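Local structure of glutamine cyclotransferase (Zymomonas mobilis, 3NOL) at residues A43-F48 against F240-L245; E173-E178 against N187-N192; N192-I197 against G206-N211. The protein catalyses the cyclisation of N-terminal glutamine to pyroglutamate, with release of ammonia, on a beta-propeller scaffold that holds a calcium ion. All blocks are in the same frame, centred on the assembly; numbering follows the deposited sequence.

Interaction 1: residues A43-F48 against F240-L245; sequences AFTEGF and FVTGKL. With CA (calcium ion), chain B; GOL (glycerol), chain C.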
# COMPACT_ATOMS: atom_id res chain seq x y z
N ALA A 43 12.38 7.35 3.97
CA ALA A 43 10.93 7.16 4.07
C ALA A 43 10.59 5.70 4.29
O ALA A 43 10.69 4.89 3.34
CB ALA A 43 10.22 7.69 2.79
N PHE A 44 10.14 5.38 5.51
CA PHE A 44 9.59 4.05 5.83
C PHE A 44 8.15 3.94 5.32
O PHE A 44 7.19 4.21 6.06
CB PHE A 44 9.60 3.78 7.34
CG PHE A 44 10.98 3.63 7.93
CD1 PHE A 44 11.63 4.73 8.50
CD2 PHE A 44 11.60 2.37 7.97
CE1 PHE A 44 12.91 4.58 9.10
CE2 PHE A 44 12.88 2.21 8.54
CZ PHE A 44 13.53 3.31 9.11
N THR A 45 8.01 3.56 4.06
CA THR A 45 6.69 3.52 3.43
C THR A 45 5.72 2.57 4.14
O THR A 45 6.02 1.37 4.28
CB THR A 45 6.85 3.06 1.95
OG1 THR A 45 7.77 3.94 1.29
CG2 THR A 45 5.52 3.09 1.24
N GLU A 46 4.56 3.10 4.58
CA GLU A 46 3.51 2.29 5.23
C GLU A 46 2.13 2.33 4.52
O GLU A 46 1.19 1.59 4.87
CB GLU A 46 3.31 2.71 6.68
CG GLU A 46 4.56 2.67 7.58
CD GLU A 46 5.09 1.25 7.81
OE1 GLU A 46 4.49 0.28 7.31
OE2 GLU A 46 6.11 1.10 8.53
N GLY A 47 2.02 3.22 3.54
CA GLY A 47 0.79 3.40 2.77
C GLY A 47 1.18 4.16 1.52
O GLY A 47 2.07 5.02 1.56
N PHE A 48 0.57 3.80 0.40
CA PHE A 48 1.04 4.34 -0.89
C PHE A 48 -0.04 4.17 -1.93
O PHE A 48 -0.53 3.07 -2.15
CB PHE A 48 2.33 3.56 -1.31
CG PHE A 48 2.98 4.05 -2.56
CD1 PHE A 48 3.42 5.38 -2.67
CD2 PHE A 48 3.29 3.15 -3.58
CE1 PHE A 48 4.10 5.83 -3.84
CE2 PHE A 48 3.96 3.59 -4.75
CZ PHE A 48 4.36 4.92 -4.88
N PHE A 240 3.06 0.83 -9.89
CA PHE A 240 4.24 1.37 -9.20
C PHE A 240 4.48 0.56 -7.94
O PHE A 240 3.54 0.31 -7.16
CB PHE A 240 4.00 2.82 -8.78
CG PHE A 240 3.73 3.77 -9.92
CD1 PHE A 240 4.80 4.27 -10.68
CD2 PHE A 240 2.42 4.15 -10.22
CE1 PHE A 240 4.55 5.17 -11.72
CE2 PHE A 240 2.17 5.05 -11.26
CZ PHE A 240 3.22 5.56 -12.01
N VAL A 241 5.74 0.20 -7.70
CA VAL A 241 6.10 -0.51 -6.47
C VAL A 241 7.31 0.16 -5.81
O VAL A 241 8.20 0.67 -6.50
CB VAL A 241 6.38 -2.01 -6.72
CG1 VAL A 241 5.10 -2.74 -7.19
CG2 VAL A 241 7.53 -2.19 -7.75
N THR A 242 7.32 0.17 -4.48
CA THR A 242 8.48 0.66 -3.75
C THR A 242 8.68 -0.13 -2.43
O THR A 242 8.11 -1.22 -2.24
CB THR A 242 8.40 2.23 -3.54
OG1 THR A 242 9.67 2.76 -3.10
CG2 THR A 242 7.30 2.59 -2.55
N GLY A 243 9.54 0.41 -1.56
CA GLY A 243 9.78 -0.23 -0.28
C GLY A 243 10.33 0.76 0.74
O GLY A 243 10.66 1.94 0.41
N LYS A 244 10.40 0.28 1.98
CA LYS A 244 10.83 1.16 3.07
C LYS A 244 12.31 1.49 2.92
O LYS A 244 13.14 0.58 2.88
CB LYS A 244 10.55 0.50 4.42
CG LYS A 244 9.06 0.08 4.60
CD LYS A 244 8.79 -0.24 6.08
CE LYS A 244 7.46 -0.99 6.33
NZ LYS A 244 7.26 -1.35 7.78
N LEU A 245 12.59 2.79 2.83
CA LEU A 245 13.95 3.37 2.62
C LEU A 245 14.50 3.12 1.21
O LEU A 245 15.66 3.43 0.92
CB LEU A 245 14.94 2.87 3.68
CG LEU A 245 14.49 2.88 5.15
CD1 LEU A 245 15.61 2.32 6.06
CD2 LEU A 245 14.10 4.29 5.59
CA CA B . -1.52 0.99 -2.13
C1 GOL C . 4.24 -3.37 9.02
O1 GOL C . 4.71 -2.46 8.03
C2 GOL C . 4.76 -3.04 10.42
O2 GOL C . 4.12 -1.85 10.88
C3 GOL C . 4.33 -4.11 11.43
O3 GOL C . 4.83 -3.73 12.70
O HOH W 1 -3.41 2.09 -1.15
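Where two blades of the beta-propeller meet beside its calcium site, Phe48 and Thr242 pack against each other while Glu46 and Lys244 form an ion pair next to a bound glycerol. Lys244 reaches out with its chain extended beyond CG, and its NZ meets Glu46 OE2 at 2.8 Å on the syn side of the carboxylate; the second bond, to OE1, is weak. The glycerol, probably from the crystallisation liquor, closes the triangle: its O1 accepts from Lys244 NZ at 2.8 Å and donates to Glu46 OE1. Asn175 and Trp104 also bond to it, consistent with a polar pocket. Along the chain, Leu245 sets CD2 over the centre of one face of the Phe44 ring, 3.6 Å from the centroid, a CH-pi contact, and the backbone N of Leu245 donates to Ala43 O at 2.9 Å. At the other end Phe48, with CG anti to the backbone N (chi1 -176°), places its ring against strand 240-243. There Thr242 CG2 lies over one face, offset toward the rim, at 4.2 Å from the centroid, and Phe240 O lies at the edge. Phe48 O binds the calcium at 2.3 Å. Strand 44-51 is an outermost strand of its four-stranded sheet, with a classic beta bulge where Glu46 and Gly47 both face Ser58, whereas strand 238-243 runs between strands 227-233 and 248-256.

Interaction 2: residues E173-E178 against N187-N192; sequences ELNELE and NVWQTN. With CA (calcium ion), chain B.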
# COMPACT_ATOMS: atom_id res chain seq x y z
N GLU A 173 0.80 -12.08 7.16
CA GLU A 173 1.74 -10.98 6.93
C GLU A 173 1.34 -10.08 5.76
O GLU A 173 2.18 -9.36 5.22
CB GLU A 173 3.20 -11.45 6.80
CG GLU A 173 3.64 -12.41 7.92
CD GLU A 173 3.39 -11.83 9.31
OE1 GLU A 173 3.62 -10.63 9.50
OE2 GLU A 173 2.96 -12.59 10.21
N LEU A 174 0.06 -10.11 5.39
CA LEU A 174 -0.45 -9.18 4.36
C LEU A 174 -0.28 -7.72 4.82
O LEU A 174 -0.72 -7.34 5.91
CB LEU A 174 -1.92 -9.47 4.06
CG LEU A 174 -2.25 -10.93 3.69
CD1 LEU A 174 -3.78 -11.01 3.43
CD2 LEU A 174 -1.41 -11.43 2.50
N ASN A 175 0.35 -6.90 3.97
CA ASN A 175 0.71 -5.54 4.36
C ASN A 175 0.11 -4.52 3.36
O ASN A 175 -1.11 -4.55 3.16
CB ASN A 175 2.23 -5.41 4.48
CG ASN A 175 2.65 -4.31 5.46
OD1 ASN A 175 1.84 -3.48 5.90
ND2 ASN A 175 3.94 -4.30 5.81
N GLU A 176 0.93 -3.66 2.72
CA GLU A 176 0.37 -2.64 1.80
C GLU A 176 -0.50 -3.29 0.71
O GLU A 176 -0.16 -4.36 0.18
CB GLU A 176 1.45 -1.71 1.20
CG GLU A 176 1.09 -0.24 1.22
CD GLU A 176 0.19 0.20 0.04
OE1 GLU A 176 0.43 -0.26 -1.11
OE2 GLU A 176 -0.71 1.05 0.27
N LEU A 177 -1.64 -2.65 0.41
CA LEU A 177 -2.61 -3.21 -0.54
C LEU A 177 -2.80 -2.27 -1.71
O LEU A 177 -2.61 -1.05 -1.57
CB LEU A 177 -3.98 -3.38 0.12
CG LEU A 177 -4.09 -4.28 1.35
CD1 LEU A 177 -5.57 -4.38 1.76
CD2 LEU A 177 -3.50 -5.65 1.01
N GLU A 178 -3.24 -2.84 -2.83
CA GLU A 178 -3.75 -2.04 -3.94
C GLU A 178 -4.79 -2.80 -4.76
O GLU A 178 -4.52 -3.93 -5.16
CB GLU A 178 -2.61 -1.56 -4.86
CG GLU A 178 -3.10 -0.48 -5.83
CD GLU A 178 -3.41 0.84 -5.13
OE1 GLU A 178 -4.17 1.64 -5.72
OE2 GLU A 178 -2.90 1.10 -4.00
N ASN A 187 1.35 -6.66 -0.63
CA ASN A 187 2.68 -7.05 -0.18
C ASN A 187 2.53 -8.13 0.89
O ASN A 187 1.58 -8.11 1.67
CB ASN A 187 3.44 -5.85 0.42
CG ASN A 187 3.86 -4.84 -0.62
OD1 ASN A 187 3.23 -3.80 -0.76
ND2 ASN A 187 4.92 -5.15 -1.37
N VAL A 188 3.48 -9.07 0.89
CA VAL A 188 3.60 -10.03 1.96
C VAL A 188 4.89 -9.66 2.71
O VAL A 188 6.01 -9.79 2.18
CB VAL A 188 3.66 -11.47 1.44
CG1 VAL A 188 3.77 -12.44 2.63
CG2 VAL A 188 2.46 -11.76 0.52
N TRP A 189 4.69 -9.15 3.92
CA TRP A 189 5.76 -8.58 4.72
C TRP A 189 6.87 -9.59 4.91
O TRP A 189 6.61 -10.78 5.15
CB TRP A 189 5.22 -8.13 6.08
CG TRP A 189 6.09 -7.15 6.83
CD1 TRP A 189 6.77 -6.06 6.32
CD2 TRP A 189 6.33 -7.14 8.25
NE1 TRP A 189 7.43 -5.40 7.34
CE2 TRP A 189 7.15 -6.02 8.53
CE3 TRP A 189 5.90 -7.96 9.31
CZ2 TRP A 189 7.59 -5.72 9.84
CZ3 TRP A 189 6.33 -7.66 10.61
CH2 TRP A 189 7.16 -6.56 10.86
N GLN A 190 8.10 -9.11 4.75
CA GLN A 190 9.32 -9.93 4.90
C GLN A 190 9.65 -10.71 3.62
O GLN A 190 10.62 -11.49 3.60
CB GLN A 190 9.24 -10.91 6.08
CG GLN A 190 9.07 -10.28 7.45
CD GLN A 190 10.07 -9.16 7.69
OE1 GLN A 190 11.29 -9.39 7.70
NE2 GLN A 190 9.56 -7.95 7.88
N THR A 191 8.85 -10.54 2.58
CA THR A 191 9.17 -11.14 1.28
C THR A 191 9.30 -10.08 0.20
O THR A 191 8.91 -8.92 0.40
CB THR A 191 8.11 -12.18 0.83
OG1 THR A 191 7.02 -11.52 0.16
CG2 THR A 191 7.59 -13.03 2.01
N ASN A 192 9.85 -10.49 -0.94
CA ASN A 192 9.92 -9.68 -2.16
C ASN A 192 8.81 -10.03 -3.15
O ASN A 192 8.97 -9.88 -4.37
CB ASN A 192 11.30 -9.83 -2.80
CG ASN A 192 12.35 -9.19 -1.96
OD1 ASN A 192 12.25 -8.02 -1.61
ND2 ASN A 192 13.36 -9.96 -1.59
CA CA B . -1.52 0.99 -2.13
O HOH W 1 -3.41 2.09 -1.15
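At the open end of the beta hairpin of strands 177-180 and 183-188, in a propeller blade, Glu173 and Trp189 mark one end of a single antiparallel bridge, flanked by backbone hydrogen bonds, that leads to the calcium site. Trp189 N donates to Glu173 O at 2.8 Å, Asn175 N to Asn187 O at 2.9 Å, and Asn187 N to Glu176 O at 2.9 Å. Leu174 and Val188 form a non-hydrogen-bonded pair between them, and the chain turns a corner at Glu176. Apolar contact is slight, Leu174 CD2 touching Val188 CG2 at 4.4 Å. Among the polar groups, Glu173 OE1 comes to the edge of the indole, in its plane, near CE3. Asn175 CG lies anti to the backbone N (chi1 -153°), which carries ND2 to 3.4 Å from Trp189 CD1, the amide and indole planes 85° apart. Asn187 OD1 lies beside Glu176 CB and accepts from Gly229 N. A type II turn from Val188 to Thr191 follows, in which Val188 O accepts from both N and OG1 of Thr191. Metal ligation completes the account: Leu177 O and Glu178 OE2 bind calcium, and Glu176 grips it with both carboxylate oxygens, OE1 and OE2, each at 2.5 Å.

Interaction 3: residues N192-I197 against G206-N211; sequences NKIVRI and GIIDLN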
# COMPACT_ATOMS: atom_id res chain seq x y z
N ASN A 192 9.85 -10.49 -0.94
CA ASN A 192 9.92 -9.68 -2.16
C ASN A 192 8.81 -10.03 -3.15
O ASN A 192 8.97 -9.88 -4.37
CB ASN A 192 11.30 -9.83 -2.80
CG ASN A 192 12.35 -9.19 -1.96
OD1 ASN A 192 12.25 -8.02 -1.61
ND2 ASN A 192 13.36 -9.96 -1.59
N LYS A 193 7.70 -10.51 -2.61
CA LYS A 193 6.61 -10.97 -3.46
C LYS A 193 5.34 -10.21 -3.20
O LYS A 193 5.09 -9.77 -2.10
CB LYS A 193 6.40 -12.46 -3.29
CG LYS A 193 7.49 -13.22 -4.01
CD LYS A 193 7.62 -14.59 -3.50
CE LYS A 193 8.86 -15.22 -4.07
NZ LYS A 193 8.95 -16.56 -3.45
N ILE A 194 4.55 -10.08 -4.26
CA ILE A 194 3.24 -9.47 -4.16
C ILE A 194 2.24 -10.48 -4.62
O ILE A 194 2.39 -11.06 -5.70
CB ILE A 194 3.17 -8.17 -5.02
CG1 ILE A 194 4.09 -7.09 -4.44
CG2 ILE A 194 1.70 -7.72 -5.18
CD1 ILE A 194 4.31 -5.92 -5.39
N VAL A 195 1.25 -10.76 -3.79
CA VAL A 195 0.21 -11.73 -4.17
C VAL A 195 -0.98 -11.02 -4.79
O VAL A 195 -1.34 -9.90 -4.42
CB VAL A 195 -0.24 -12.66 -3.03
CG1 VAL A 195 0.93 -13.58 -2.60
CG2 VAL A 195 -0.81 -11.87 -1.86
N ARG A 196 -1.57 -11.70 -5.77
CA ARG A 196 -2.78 -11.25 -6.44
C ARG A 196 -3.91 -12.11 -5.87
O ARG A 196 -3.87 -13.33 -5.98
CB ARG A 196 -2.64 -11.44 -7.96
CG ARG A 196 -1.41 -10.75 -8.54
CD ARG A 196 -1.16 -11.12 -10.00
NE ARG A 196 -2.19 -10.54 -10.86
CZ ARG A 196 -2.02 -10.26 -12.16
NH1 ARG A 196 -3.03 -9.71 -12.83
NH2 ARG A 196 -0.86 -10.48 -12.76
N ILE A 197 -4.91 -11.46 -5.27
CA ILE A 197 -5.96 -12.12 -4.53
C ILE A 197 -7.33 -11.97 -5.20
O ILE A 197 -7.74 -10.84 -5.56
CB ILE A 197 -6.03 -11.58 -3.06
CG1 ILE A 197 -4.70 -11.81 -2.33
CG2 ILE A 197 -7.16 -12.25 -2.32
CD1 ILE A 197 -4.53 -10.94 -1.06
N GLY A 206 -2.21 -15.48 -8.23
CA GLY A 206 -0.94 -15.19 -8.88
C GLY A 206 0.05 -14.58 -7.90
O GLY A 206 -0.35 -14.00 -6.86
N ILE A 207 1.32 -14.73 -8.24
CA ILE A 207 2.38 -14.23 -7.40
C ILE A 207 3.36 -13.46 -8.27
O ILE A 207 3.91 -14.00 -9.24
CB ILE A 207 3.12 -15.37 -6.62
CG1 ILE A 207 2.14 -16.16 -5.73
CG2 ILE A 207 4.26 -14.76 -5.79
CD1 ILE A 207 2.61 -17.61 -5.40
N ILE A 208 3.56 -12.20 -7.90
CA ILE A 208 4.56 -11.35 -8.53
C ILE A 208 5.87 -11.45 -7.78
O ILE A 208 5.94 -11.13 -6.59
CB ILE A 208 4.07 -9.89 -8.58
CG1 ILE A 208 2.76 -9.81 -9.40
CG2 ILE A 208 5.17 -8.97 -9.11
CD1 ILE A 208 1.88 -8.62 -8.99
N ASP A 209 6.91 -11.89 -8.47
CA ASP A 209 8.22 -12.11 -7.85
C ASP A 209 9.14 -10.92 -8.15
O ASP A 209 9.62 -10.77 -9.28
CB ASP A 209 8.83 -13.41 -8.40
CG ASP A 209 10.15 -13.78 -7.73
OD1 ASP A 209 10.65 -13.03 -6.87
OD2 ASP A 209 10.71 -14.86 -8.08
N LEU A 210 9.35 -10.06 -7.15
CA LEU A 210 10.27 -8.92 -7.27
C LEU A 210 11.68 -9.16 -6.71
O LEU A 210 12.44 -8.22 -6.55
CB LEU A 210 9.66 -7.64 -6.66
CG LEU A 210 8.32 -7.21 -7.30
CD1 LEU A 210 7.82 -5.89 -6.71
CD2 LEU A 210 8.38 -7.14 -8.83
N ASN A 211 12.03 -10.41 -6.41
CA ASN A 211 13.39 -10.69 -5.97
C ASN A 211 14.39 -10.21 -7.01
O ASN A 211 14.17 -10.39 -8.21
CB ASN A 211 13.56 -12.17 -5.64
CG ASN A 211 13.03 -12.52 -4.27
OD1 ASN A 211 13.64 -12.16 -3.26
ND2 ASN A 211 11.90 -13.21 -4.22
O HOH W 2 10.93 -13.20 -1.35
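Two flat amides, those of Asn192 and Asn211, meet at about a right angle, their planes 88° apart. Asn192 ND2 donates to Asn211 OD1 at 2.8 Å, approaching from above the carbonyl plane, while Asn192 CB packs against the same oxygen. The carboxylate of Asp209 takes a bond on either face: Asn211 N and Asn211 ND2 reach its OD1 from opposite sides of the plane, at 3.0 Å and 2.9 Å, and the first of these closes an Asx turn; its OD2 forms a salt bridge with Arg257. Water 2 accepts from Asn192 N and Asn211 ND2, tying the two ends again. With an alanine here in place of Asp209, the OD1 acceptor and the partner of Arg257 are gone, and the amide of Asn211 is likely to be less firmly fixed against Asn192. Beyond this cluster lies a regular antiparallel beta hairpin of the propeller blade. Ile194 and Ile208 form a hydrogen-bonded pair, with Ile208 N to Ile194 O at 2.7 Å, and Arg196 N donates to Gly206 O. Ile208 CD1 touches both Ile194 CG2, at 3.9 Å, and Arg196 CG, and Ile194 CD1 meets Leu210 CD1. Arg196 runs past Ile208 before a bend at chi3 (70°) turns NE to its salt bridge with Glu183. The chemistry thus contrasts isoleucine packing in the middle, with Arg196 the charged residue on that face, with a polar end pinned by amides, a carboxylate and water.

The three contacts illustrate how a propeller gathers separate parts of the chain round one ion. Interactions 1 and 2, their centres 11 Å apart, share the calcium and water 1: 43-48 supplies Phe48 O, 173-178 supplies Glu176, Leu177 and Glu178, and Ile230 completes the protein ligands. A probable hydrogen bond from Phe48 N to Glu176 OE2, 3.0 Å, joins them directly. Interaction 3 extends the sheet outward from interaction 2, sharing Asn192, with Val188 CG2 on Val195 CG1 at 3.9 Å. It also touches interaction 1, where Ile194 CD1 packs on Val241 CG1 at 3.7 Å, although the side chain of Ile194 remains about 10 Å from the calcium.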